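Side-chain contacts in quinonprotein alcohol dehydrogenase-like protein (PDB 4R5O), which is of unknown function but binds calcium and joins an immunoglobulin-like beta-sandwich to a seven-bladed beta-propeller: residues 155-160 with 166-171; 312-317 with 358-363; 254-259 with 263-268. All blocks are in the same frame, centred on the assembly; numbering follows the deposited sequence. Where two conformers were deposited one is given.

Interaction 1: 155-160 with 166-171; sequences LLVGTS and HFYIVD
Leu155 and Tyr168 form an antiparallel hydrogen-bonded pair, and Leu156 and Phe167 the non-hydrogen-bonded pair beside it; the axes of the two short strand segments come within 4.8 Å, at 149°. Leu155 N gives a nearly straight bond (173°) to Tyr168 O at 2.9 Å. Tyr168 N returns one to Leu155 O at 2.8 Å. One step on, Val157 N bonds to His166 O.

Leu155 and Tyr168 lie side by side and point the same way. Leu155 CD2 approaches Tyr168 CD1 to 3.9 Å, meeting the ring obliquely. Tyr168 CG sits beside its own backbone N (chi1 -62°), which brings the ring close to Val157. There Val157 CG2 reaches Tyr168 CE1 at 3.8 Å. The phenol oxygen is held by Arg164, in the connection between the strands. Leu155 packs further against Ala144 and Ile146 of strand 143-149.

Leu156 and Phe167 face the other side of the sheet. Both pack on Leu190 of strand 189-192, in the neighbouring sheet.

Near the turn of the hairpin, Thr159 meets His166. Their side chains cross at about a right angle. The methyl CG2 of Thr159 meets the imidazole at its edge, in the ring plane, 3.6 Å from His166 CD2. His166 NE2 bonds to Thr161 O and ND1 to Val183 N, so both nitrogens are satisfied and the rotation of the ring is fixed. Thr159 OG1 turns to Asp142. Across from strand 177-181, His166 and Phe167 both face Ala181, a classic beta bulge.

Strands 152-158 and 167-171 form a beta hairpin. They are the two inner strands of a four-stranded antiparallel sheet, as in a propeller blade.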
loop_
_atom_site.group_PDB
_atom_site.type_symbol
_atom_site.label_atom_id
_atom_site.label_comp_id
_atom_site.label_asym_id
_atom_site.label_seq_id
_atom_site.Cartn_x
_atom_site.Cartn_y
_atom_site.Cartn_z
ATOM N N LEU A 155 5.538 5.221 -1.178
ATOM C CA LEU A 155 4.887 4.992 -2.465
ATOM C C LEU A 155 5.572 5.811 -3.560
ATOM O O LEU A 155 5.795 7.016 -3.408
ATOM C CB LEU A 155 3.380 5.332 -2.381
ATOM C CG LEU A 155 2.612 5.625 -3.685
ATOM C CD1 LEU A 155 2.448 4.375 -4.551
ATOM C CD2 LEU A 155 1.261 6.195 -3.400
ATOM N N LEU A 156 5.875 5.130 -4.676
ATOM C CA LEU A 156 6.380 5.709 -5.909
ATOM C C LEU A 156 5.352 5.452 -6.984
ATOM O O LEU A 156 5.032 4.286 -7.244
ATOM C CB LEU A 156 7.775 5.167 -6.303
ATOM C CG LEU A 156 8.293 5.559 -7.688
ATOM C CD1 LEU A 156 8.651 7.021 -7.744
ATOM C CD2 LEU A 156 9.487 4.736 -8.051
ATOM N N VAL A 157 4.831 6.533 -7.604
ATOM C CA VAL A 157 3.841 6.437 -8.676
ATOM C C VAL A 157 4.593 6.524 -10.018
ATOM O O VAL A 157 5.309 7.489 -10.287
ATOM C CB VAL A 157 2.697 7.497 -8.556
ATOM C CG1 VAL A 157 1.645 7.282 -9.628
ATOM C CG2 VAL A 157 2.030 7.458 -7.179
ATOM N N GLY A 158 4.459 5.487 -10.822
ATOM C CA GLY A 158 5.036 5.433 -12.156
ATOM C C GLY A 158 4.003 6.010 -13.093
ATOM O O GLY A 158 3.009 5.347 -13.400
ATOM N N THR A 159 4.172 7.294 -13.446
ATOM C CA THR A 159 3.207 8.034 -14.244
ATOM C C THR A 159 3.939 8.908 -15.257
ATOM O O THR A 159 5.051 9.341 -14.989
ATOM C CB THR A 159 2.283 8.859 -13.317
ATOM O OG1 THR A 159 1.367 9.619 -14.107
ATOM C CG2 THR A 159 3.032 9.737 -12.354
ATOM N N SER A 160 3.305 9.153 -16.423
ATOM C CA SER A 160 3.901 9.955 -17.499
ATOM C C SER A 160 3.812 11.469 -17.176
ATOM O O SER A 160 4.503 12.256 -17.812
ATOM C CB SER A 160 3.245 9.640 -18.836
ATOM O OG SER A 160 1.854 9.895 -18.768
ATOM N N HIS A 166 5.311 12.326 -7.101
ATOM C CA HIS A 166 5.521 10.919 -7.473
ATOM C C HIS A 166 5.822 10.073 -6.233
ATOM O O HIS A 166 5.449 8.906 -6.168
ATOM C CB HIS A 166 6.649 10.777 -8.493
ATOM C CG HIS A 166 6.471 11.665 -9.673
ATOM N ND1 HIS A 166 7.173 12.861 -9.788
ATOM C CD2 HIS A 166 5.612 11.558 -10.707
ATOM C CE1 HIS A 166 6.774 13.400 -10.925
ATOM N NE2 HIS A 166 5.825 12.660 -11.510
ATOM N N PHE A 167 6.470 10.673 -5.247
ATOM C CA PHE A 167 6.866 9.959 -4.047
ATOM C C PHE A 167 6.038 10.430 -2.859
ATOM O O PHE A 167 5.938 11.626 -2.604
ATOM C CB PHE A 167 8.371 10.178 -3.805
ATOM C CG PHE A 167 8.953 9.310 -2.726
ATOM C CD1 PHE A 167 9.483 8.061 -3.032
ATOM C CD2 PHE A 167 8.986 9.744 -1.406
ATOM C CE1 PHE A 167 10.016 7.253 -2.033
ATOM C CE2 PHE A 167 9.498 8.924 -0.403
ATOM C CZ PHE A 167 10.017 7.688 -0.724
ATOM N N TYR A 168 5.448 9.487 -2.140
ATOM C CA TYR A 168 4.575 9.731 -0.993
ATOM C C TYR A 168 5.015 8.957 0.243
ATOM O O TYR A 168 5.410 7.796 0.124
ATOM C CB TYR A 168 3.132 9.318 -1.345
ATOM C CG TYR A 168 2.501 10.097 -2.487
ATOM C CD1 TYR A 168 2.785 9.782 -3.811
ATOM C CD2 TYR A 168 1.515 11.052 -2.244
ATOM C CE1 TYR A 168 2.196 10.480 -4.859
ATOM C CE2 TYR A 168 0.925 11.763 -3.285
ATOM C CZ TYR A 168 1.257 11.465 -4.590
ATOM O OH TYR A 168 0.630 12.155 -5.605
ATOM N N ILE A 169 4.931 9.597 1.430
ATOM C CA ILE A 169 5.174 8.969 2.722
ATOM C C ILE A 169 3.839 8.962 3.450
ATOM O O ILE A 169 3.238 10.021 3.686
ATOM C CB ILE A 169 6.309 9.577 3.585
ATOM C CG1 ILE A 169 7.596 9.845 2.789
ATOM C CG2 ILE A 169 6.555 8.695 4.856
ATOM C CD1 ILE A 169 8.624 10.621 3.572
ATOM N N VAL A 170 3.360 7.749 3.742
ATOM C CA VAL A 170 2.096 7.439 4.418
ATOM C C VAL A 170 2.442 6.648 5.664
ATOM O O VAL A 170 3.228 5.711 5.567
ATOM C CB VAL A 170 1.119 6.676 3.458
ATOM C CG1 VAL A 170 -0.160 6.239 4.174
ATOM C CG2 VAL A 170 0.793 7.503 2.210
ATOM N N ASP A 171 1.910 7.040 6.840
ATOM C CA ASP A 171 2.143 6.282 8.063
ATOM C C ASP A 171 1.508 4.867 7.915
ATOM O O ASP A 171 0.354 4.753 7.485
ATOM C CB ASP A 171 1.601 7.024 9.289
ATOM C CG ASP A 171 1.886 6.295 10.583
ATOM O OD1 ASP A 171 3.077 6.023 10.864
ATOM O OD2 ASP A 171 0.928 5.987 11.305
#

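Interaction 2: 312-317 with 358-363; sequences VFANFQ and DSLKAP. With CA (calcium ion), chain L.
Leu360 packs against Val312 and Ala314 of an edge strand of one propeller blade, 309-314, and against Phe316 just beyond it. It comes from a 3-10 turn in the loop that follows strand 349-353.

The contact across the segments is apolar. Leu360 offers two methyls, which meet different partners. CD1 lies 3.9 Å from Ala314 CB and 4.1 Å from Val312 CG1. It also sits close to the backbone oxygen of Phe313. CD2 meets the Phe316 ring at its edge, near the ring plane, 4.1 Å from Phe316 CE2. The side chains of Leu360 and Phe316 cross at about a right angle. Tyr352 and Ile300 also touch Leu360. The Phe316 ring stacks with Tyr350, so strand 349-353 contributes two tyrosines to the same packing.

Hydrogen bonds shape each segment separately. Asn315 is the centre of an inverse gamma turn, closed by Phe316 N on Ala314 O at 2.8 Å. This turn takes the chain off the strand and brings Phe316 round to Leu360. In the other segment, the side-chain hydroxyl OG of Ser359 bonds to Asp356 O and to Ile353 N, tying the turn to the end of strand 349-353.

The remaining interaction is with metal. Asp356 OD1 and Asp358 OD2 both bind a calcium ion, which lies 2.7 Å from Asp358 OD2.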
loop_
_atom_site.group_PDB
_atom_site.type_symbol
_atom_site.label_atom_id
_atom_site.label_comp_id
_atom_site.label_asym_id
_atom_site.label_seq_id
_atom_site.Cartn_x
_atom_site.Cartn_y
_atom_site.Cartn_z
ATOM N N VAL A 312 19.368 -24.614 -7.451
ATOM C CA VAL A 312 18.465 -25.764 -7.457
ATOM C C VAL A 312 17.503 -25.602 -8.616
ATOM O O VAL A 312 16.769 -24.608 -8.626
ATOM C CB VAL A 312 17.701 -25.925 -6.105
ATOM C CG1 VAL A 312 16.634 -27.018 -6.195
ATOM C CG2 VAL A 312 18.657 -26.182 -4.932
ATOM N N PHE A 313 17.458 -26.588 -9.557
ATOM C CA PHE A 313 16.582 -26.555 -10.729
ATOM C C PHE A 313 15.138 -26.909 -10.355
ATOM O O PHE A 313 14.883 -27.871 -9.621
ATOM C CB PHE A 313 17.096 -27.510 -11.828
ATOM C CG PHE A 313 16.209 -27.632 -13.047
ATOM C CD1 PHE A 313 16.188 -26.633 -14.018
ATOM C CD2 PHE A 313 15.411 -28.763 -13.239
ATOM C CE1 PHE A 313 15.338 -26.732 -15.129
ATOM C CE2 PHE A 313 14.579 -28.871 -14.358
ATOM C CZ PHE A 313 14.548 -27.858 -15.297
ATOM N N ALA A 314 14.189 -26.111 -10.891
ATOM C CA ALA A 314 12.732 -26.238 -10.739
ATOM C C ALA A 314 12.130 -26.442 -12.108
ATOM O O ALA A 314 12.163 -25.513 -12.925
ATOM C CB ALA A 314 12.173 -25.010 -10.054
ATOM N N ASN A 315 11.600 -27.669 -12.369
ATOM C CA ASN A 315 11.043 -28.095 -13.652
ATOM C C ASN A 315 9.662 -27.445 -13.914
ATOM O O ASN A 315 8.666 -28.145 -14.159
ATOM C CB ASN A 315 10.933 -29.631 -13.684
ATOM C CG ASN A 315 10.165 -30.237 -12.520
ATOM O OD1 ASN A 315 10.277 -29.794 -11.355
ATOM N ND2 ASN A 315 9.415 -31.305 -12.803
ATOM N N PHE A 316 9.604 -26.102 -13.883
ATOM C CA PHE A 316 8.397 -25.308 -14.151
ATOM C C PHE A 316 8.865 -23.922 -14.501
ATOM O O PHE A 316 9.902 -23.480 -14.011
ATOM C CB PHE A 316 7.352 -25.309 -13.003
ATOM C CG PHE A 316 7.783 -24.632 -11.726
ATOM C CD1 PHE A 316 7.677 -23.246 -11.579
ATOM C CD2 PHE A 316 8.259 -25.377 -10.657
ATOM C CE1 PHE A 316 8.067 -22.615 -10.392
ATOM C CE2 PHE A 316 8.639 -24.746 -9.466
ATOM C CZ PHE A 316 8.545 -23.371 -9.343
ATOM N N GLN A 317 8.112 -23.249 -15.356
ATOM C CA GLN A 317 8.409 -21.905 -15.806
ATOM C C GLN A 317 7.814 -20.913 -14.806
ATOM O O GLN A 317 6.677 -21.127 -14.383
ATOM C CB GLN A 317 7.838 -21.728 -17.224
ATOM C CG GLN A 317 8.576 -20.710 -18.085
ATOM C CD GLN A 317 9.996 -21.059 -18.494
ATOM O OE1 GLN A 317 10.440 -22.217 -18.471
ATOM N NE2 GLN A 317 10.744 -20.034 -18.860
ATOM N N ASP A 358 12.612 -31.982 -3.492
ATOM C CA ASP A 358 11.431 -32.850 -3.555
ATOM C C ASP A 358 10.152 -32.044 -3.431
ATOM O O ASP A 358 9.114 -32.457 -3.943
ATOM C CB ASP A 358 11.478 -33.914 -2.427
ATOM C CG ASP A 358 12.664 -34.870 -2.414
ATOM O OD1 ASP A 358 13.458 -34.863 -3.396
ATOM O OD2 ASP A 358 12.794 -35.627 -1.436
ATOM N N SER A 359 10.231 -30.907 -2.716
ATOM C CA SER A 359 9.139 -29.969 -2.457
ATOM C C SER A 359 8.697 -29.220 -3.748
ATOM O O SER A 359 7.680 -28.517 -3.722
ATOM C CB SER A 359 9.563 -28.962 -1.389
ATOM O OG SER A 359 10.673 -28.181 -1.805
ATOM N N LEU A 360 9.454 -29.373 -4.853
ATOM C CA LEU A 360 9.207 -28.752 -6.154
ATOM C C LEU A 360 8.630 -29.726 -7.172
ATOM O O LEU A 360 8.401 -29.331 -8.327
ATOM C CB LEU A 360 10.519 -28.185 -6.733
ATOM C CG LEU A 360 11.227 -27.081 -5.996
ATOM C CD1 LEU A 360 12.599 -26.834 -6.608
ATOM C CD2 LEU A 360 10.372 -25.819 -5.946
ATOM N N LYS A 361 8.438 -31.000 -6.775
ATOM C CA LYS A 361 7.947 -32.062 -7.662
ATOM C C LYS A 361 6.443 -31.892 -7.968
ATOM O O LYS A 361 5.988 -32.357 -9.020
ATOM C CB LYS A 361 8.210 -33.450 -7.047
ATOM N N ALA A 362 5.683 -31.213 -7.071
ATOM C CA ALA A 362 4.245 -30.976 -7.258
ATOM C C ALA A 362 3.821 -29.649 -6.623
ATOM O O ALA A 362 4.420 -29.261 -5.614
ATOM C CB ALA A 362 3.445 -32.123 -6.661
ATOM N N PRO A 363 2.784 -28.936 -7.173
ATOM C CA PRO A 363 2.348 -27.675 -6.550
ATOM C C PRO A 363 1.743 -27.877 -5.181
ATOM O O PRO A 363 1.206 -28.946 -4.892
ATOM C CB PRO A 363 1.272 -27.138 -7.508
ATOM C CG PRO A 363 1.403 -27.898 -8.736
ATOM C CD PRO A 363 1.964 -29.234 -8.363
HETATM CA CA CA L . 12.514 -34.887 1.096
#

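Interaction 3: 254-259 with 263-268; sequences NELIAA and EAPAVT
Glu255 reaches from the short helix 253-258 to the backbone of Ala266, whose N-H is satisfied by its carboxylate. The main bond runs from Ala266 N to Glu255 OE2 at 3.1 Å, with an angle of 154° at the hydrogen. A second, weak one joins Ala266 N to Glu255 OE1 at 3.5 Å. The donor of the main bond stands well above the carboxylate plane, 48° out of it.

Glu255 OE2 has another partner in a water. The water donates to it at 3.3 Å and also to Glu263 O at 2.9 Å, so it bridges the helix side chain to the loop backbone. Glu255 gets this far because CG lies anti to the backbone N (chi1 -178°) and the chain stays extended beyond it. With an alanine here, the Ala266 N-H would probably be left without its acceptor and the water would keep Glu263 O but lose its hold on the helix, so the bridge to the loop would go.

The helix and loop connect strand 246-252 to strand 268-270, which pair antiparallel in one sheet of the propeller. Pro265 has no N-H to satisfy and fills an apolar place instead. Its CB sits against the Glu255 side chain, which it crosses at a slant, 3.6 Å from Glu255 CD. Its CG approaches Leu256 CD2 to 3.5 Å. Ile218 of the neighbouring sheet touches both Pro265 and Ala259.

Other polar groups have partners outside the two segments. Glu263 OE1 takes the N-H of Lys260, while the carboxylate rests beside Ala259. Glu255 N bonds to OD2 of Asp252, a calcium-binding residue of this protein. Arg207 NH1, on strand 204-209 of the neighbouring sheet, bonds to both Leu256 O and Ala259 O.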
loop_
_atom_site.group_PDB
_atom_site.type_symbol
_atom_site.label_atom_id
_atom_site.label_comp_id
_atom_site.label_asym_id
_atom_site.label_seq_id
_atom_site.Cartn_x
_atom_site.Cartn_y
_atom_site.Cartn_z
ATOM N N ASN A 254 26.819 2.258 0.518
ATOM C CA ASN A 254 27.601 3.431 0.960
ATOM C C ASN A 254 28.030 4.315 -0.212
ATOM O O ASN A 254 28.015 5.547 -0.067
ATOM C CB ASN A 254 28.830 2.998 1.745
ATOM C CG ASN A 254 28.475 2.389 3.068
ATOM O OD1 ASN A 254 27.470 2.770 3.699
ATOM N ND2 ASN A 254 29.293 1.445 3.516
ATOM N N GLU A 255 28.383 3.701 -1.372
ATOM C CA GLU A 255 28.737 4.440 -2.591
ATOM C C GLU A 255 27.504 5.209 -3.130
ATOM O O GLU A 255 27.628 6.369 -3.524
ATOM C CB GLU A 255 29.297 3.493 -3.639
ATOM C CG GLU A 255 29.733 4.192 -4.908
ATOM C CD GLU A 255 30.400 3.324 -5.958
ATOM O OE1 GLU A 255 30.488 2.088 -5.772
ATOM O OE2 GLU A 255 30.864 3.899 -6.968
ATOM N N LEU A 256 26.322 4.577 -3.086
ATOM C CA LEU A 256 25.040 5.164 -3.502
ATOM C C LEU A 256 24.641 6.329 -2.616
ATOM O O LEU A 256 24.098 7.301 -3.129
ATOM C CB LEU A 256 23.912 4.107 -3.481
ATOM C CG LEU A 256 24.011 3.010 -4.530
ATOM C CD1 LEU A 256 23.087 1.895 -4.209
ATOM C CD2 LEU A 256 23.723 3.540 -5.893
ATOM N N ILE A 257 24.917 6.245 -1.302
ATOM C CA ILE A 257 24.585 7.297 -0.328
ATOM C C ILE A 257 25.498 8.530 -0.538
ATOM O O ILE A 257 24.999 9.663 -0.463
ATOM C CB ILE A 257 24.691 6.749 1.114
ATOM C CG1 ILE A 257 23.512 5.776 1.393
ATOM C CG2 ILE A 257 24.712 7.885 2.149
ATOM C CD1 ILE A 257 23.548 5.012 2.684
ATOM N N ALA A 258 26.794 8.310 -0.834
ATOM C CA ALA A 258 27.828 9.349 -0.974
ATOM C C ALA A 258 27.901 9.989 -2.378
ATOM O O ALA A 258 28.431 11.094 -2.511
ATOM C CB ALA A 258 29.183 8.736 -0.670
ATOM N N ALA A 259 27.451 9.275 -3.414
ATOM C CA ALA A 259 27.513 9.715 -4.805
ATOM C C ALA A 259 26.847 11.093 -5.029
ATOM O O ALA A 259 25.716 11.330 -4.587
ATOM C CB ALA A 259 26.843 8.683 -5.700
ATOM N N GLU A 263 27.799 11.218 -10.554
ATOM C CA GLU A 263 28.849 10.264 -10.159
ATOM C C GLU A 263 28.323 8.823 -10.163
ATOM O O GLU A 263 28.192 8.229 -9.089
ATOM C CB GLU A 263 29.425 10.586 -8.768
ATOM C CG GLU A 263 30.215 11.873 -8.608
ATOM C CD GLU A 263 30.789 12.094 -7.212
ATOM O OE1 GLU A 263 30.431 11.335 -6.275
ATOM O OE2 GLU A 263 31.587 13.050 -7.055
ATOM N N ALA A 264 28.058 8.245 -11.357
ATOM C CA ALA A 264 27.536 6.878 -11.513
ATOM C C ALA A 264 28.346 5.884 -10.675
ATOM O O ALA A 264 29.580 5.888 -10.722
ATOM C CB ALA A 264 27.537 6.452 -12.981
ATOM N N PRO A 265 27.667 5.080 -9.837
ATOM C CA PRO A 265 28.401 4.136 -8.984
ATOM C C PRO A 265 28.776 2.845 -9.727
ATOM O O PRO A 265 28.234 2.549 -10.787
ATOM C CB PRO A 265 27.405 3.860 -7.858
ATOM C CG PRO A 265 26.059 3.966 -8.519
ATOM C CD PRO A 265 26.199 4.960 -9.642
ATOM N N ALA A 266 29.721 2.086 -9.165
ATOM C CA ALA A 266 30.181 0.817 -9.724
ATOM C C ALA A 266 29.080 -0.241 -9.629
ATOM O O ALA A 266 28.400 -0.368 -8.605
ATOM C CB ALA A 266 31.431 0.341 -9.013
ATOM N N VAL A 267 28.913 -0.991 -10.713
ATOM C CA VAL A 267 27.911 -2.025 -10.823
ATOM C C VAL A 267 28.630 -3.323 -11.109
ATOM O O VAL A 267 29.509 -3.372 -11.952
ATOM C CB VAL A 267 26.819 -1.679 -11.875
ATOM C CG1 VAL A 267 27.390 -1.274 -13.229
ATOM C CG2 VAL A 267 25.784 -2.785 -12.010
ATOM N N THR A 268 28.300 -4.356 -10.347
ATOM C CA THR A 268 28.878 -5.685 -10.481
ATOM C C THR A 268 27.785 -6.651 -10.833
ATOM O O THR A 268 26.696 -6.557 -10.264
ATOM C CB THR A 268 29.567 -6.065 -9.186
ATOM O OG1 THR A 268 30.416 -5.001 -8.796
ATOM C CG2 THR A 268 30.304 -7.388 -9.272
HETATM O O HOH W 1 30.296 7.077 -7.501
#

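From the N terminus, interaction 1 comes first and closes a five-residue connection between strands 152-158 and 167-171 within one blade. Interaction 3 follows. It closes a three-residue gap between its segments just beyond helix 253-258 and folds the link to strand 268-270 back on that helix. Interaction 2 comes last and spans 40 residues, bringing the loop after strand 349-353 against the end of strand 309-314. The three lie in series; none nests in or crosses another, and none touches another. Centres of interactions 1 and 3 are about 24 Å apart, and the centres of interactions 1 and 2 are about 36 Å apart. Together they mark separate points around the propeller.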